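Local coordinates for protein methylenetetrahydrofolate--tRNA-(uracil-5-)-methyltransferase TrmFO (Thermus thermophilus, PDB 3G5S) that probably catalyses the folate- and FAD-dependent methylation of uridine 54 to 5-methyluridine in tRNA, with methylenetetrahydrofolate as the carbon source, at residues A[80-85]-A[98-103]. Numbering follows the deposited sequence.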
# COMPACT_ATOMS: atom_id res chain seq x y z
N GLU A 80 3.44 -7.12 18.91
CA GLU A 80 4.04 -7.41 20.21
C GLU A 80 5.30 -6.58 20.40
O GLU A 80 5.50 -5.94 21.43
CB GLU A 80 4.40 -8.89 20.33
CG GLU A 80 3.24 -9.84 20.44
CD GLU A 80 3.68 -11.27 20.72
OE1 GLU A 80 4.89 -11.51 20.92
OE2 GLU A 80 2.81 -12.15 20.72
N ALA A 81 6.15 -6.61 19.38
CA ALA A 81 7.40 -5.88 19.43
C ALA A 81 7.15 -4.39 19.58
O ALA A 81 7.85 -3.71 20.33
CB ALA A 81 8.21 -6.15 18.17
N ALA A 82 6.17 -3.88 18.84
CA ALA A 82 5.87 -2.45 18.91
C ALA A 82 5.34 -2.05 20.28
O ALA A 82 5.71 -1.01 20.82
CB ALA A 82 4.87 -2.08 17.83
N ASP A 83 4.46 -2.87 20.84
CA ASP A 83 3.88 -2.59 22.15
C ASP A 83 4.96 -2.58 23.24
O ASP A 83 4.90 -1.78 24.17
CB ASP A 83 2.77 -3.59 22.47
CG ASP A 83 1.49 -3.31 21.70
OD1 ASP A 83 1.23 -2.14 21.35
OD2 ASP A 83 0.71 -4.26 21.45
N LEU A 84 5.95 -3.46 23.10
CA LEU A 84 7.03 -3.54 24.07
C LEU A 84 8.10 -2.46 23.86
O LEU A 84 8.81 -2.09 24.80
CB LEU A 84 7.67 -4.93 24.05
CG LEU A 84 6.76 -6.07 24.53
CD1 LEU A 84 7.37 -7.43 24.22
CD2 LEU A 84 6.44 -5.94 26.01
N ALA A 85 8.22 -1.96 22.63
CA ALA A 85 9.25 -0.98 22.28
C ALA A 85 8.67 0.42 22.14
O ALA A 85 9.33 1.33 21.66
CB ALA A 85 9.96 -1.40 20.99
N GLU A 98 15.74 -0.24 17.56
CA GLU A 98 16.62 -1.35 17.94
C GLU A 98 15.92 -2.35 18.86
O GLU A 98 16.12 -3.56 18.73
CB GLU A 98 17.91 -0.82 18.58
CG GLU A 98 18.95 -1.89 18.88
CD GLU A 98 18.71 -2.61 20.20
OE1 GLU A 98 18.23 -1.96 21.15
OE2 GLU A 98 19.02 -3.82 20.28
N GLU A 99 15.11 -1.87 19.80
CA GLU A 99 14.37 -2.77 20.67
C GLU A 99 13.31 -3.55 19.89
O GLU A 99 13.05 -4.72 20.15
CB GLU A 99 13.70 -2.00 21.81
CG GLU A 99 14.66 -1.54 22.89
CD GLU A 99 14.02 -0.58 23.87
OE1 GLU A 99 12.77 -0.47 23.87
OE2 GLU A 99 14.75 0.06 24.65
N PHE A 100 12.71 -2.88 18.91
CA PHE A 100 11.72 -3.49 18.04
C PHE A 100 12.32 -4.64 17.24
O PHE A 100 11.85 -5.78 17.32
CB PHE A 100 11.15 -2.40 17.12
CG PHE A 100 10.21 -2.90 16.05
CD1 PHE A 100 10.67 -3.14 14.77
CD2 PHE A 100 8.86 -3.07 16.31
CE1 PHE A 100 9.82 -3.57 13.78
CE2 PHE A 100 8.00 -3.50 15.32
CZ PHE A 100 8.48 -3.75 14.05
N SER A 101 13.38 -4.36 16.48
CA SER A 101 13.96 -5.39 15.63
C SER A 101 14.67 -6.45 16.46
O SER A 101 14.73 -7.62 16.07
CB SER A 101 14.90 -4.78 14.60
OG SER A 101 16.09 -4.34 15.22
N GLY A 102 15.21 -6.05 17.61
CA GLY A 102 15.88 -6.99 18.49
C GLY A 102 14.94 -8.06 19.01
O GLY A 102 15.26 -9.25 19.00
N TYR A 103 13.76 -7.63 19.46
CA TYR A 103 12.76 -8.56 19.98
C TYR A 103 12.30 -9.53 18.89
O TYR A 103 12.20 -10.73 19.12
CB TYR A 103 11.57 -7.78 20.55
CG TYR A 103 10.43 -8.64 21.08
CD1 TYR A 103 10.44 -9.11 22.38
CD2 TYR A 103 9.35 -8.96 20.27
CE1 TYR A 103 9.39 -9.88 22.86
CE2 TYR A 103 8.31 -9.74 20.74
CZ TYR A 103 8.33 -10.20 22.04
OH TYR A 103 7.29 -10.96 22.51
O HOH W 1 10.23 -4.91 21.38
O HOH W 2 11.71 -2.74 24.75
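A81 meets F100 and Y103 in an antiparallel helix-helix packing within the Rossmann-type FAD-binding part of the enzyme, where helix 77-84 lies against helix 97-109 and strand 92-95 falls between them in sequence. It illustrates how alanines on one helix admit aromatic rings from another: the short segments' axes approach to 8.5 Å at an angle of 143°, and A81 and A85 both turn their methyls toward the partner. A81 CB touches two rings at once, lying 3.7 Å from F100 CD2 and equally near Y103 CD2. F100 has CG anti to the backbone N (chi1 174°); the edge of its ring, at CD2, lies by A82 N. V78 and V95 also touch this side chain, and L11, predicted to take part in FAD binding, lies close by. L84, itself exposed, lays CD1 over one face of the Y103 ring, a CH-pi contact 3.9 Å from the centroid. Replacing Y103 with an alanine would probably leave L84 CD1 without the ring it covers, open a gap beside A81, and deprive E80 OE1 of its hydroxyl donor. Two waters bridge the segments: one donates to A81 O and E99 O, the other to L84 O and to E99 OE1, the latter at 2.7 Å. R107 adds a weak hydrogen bond to the tyrosine hydroxyl. At the ring's edge, Y103 OH donates to E80 OE1 at 2.9 Å, meeting the oxygen on its anti side, 27° out of the carboxylate plane.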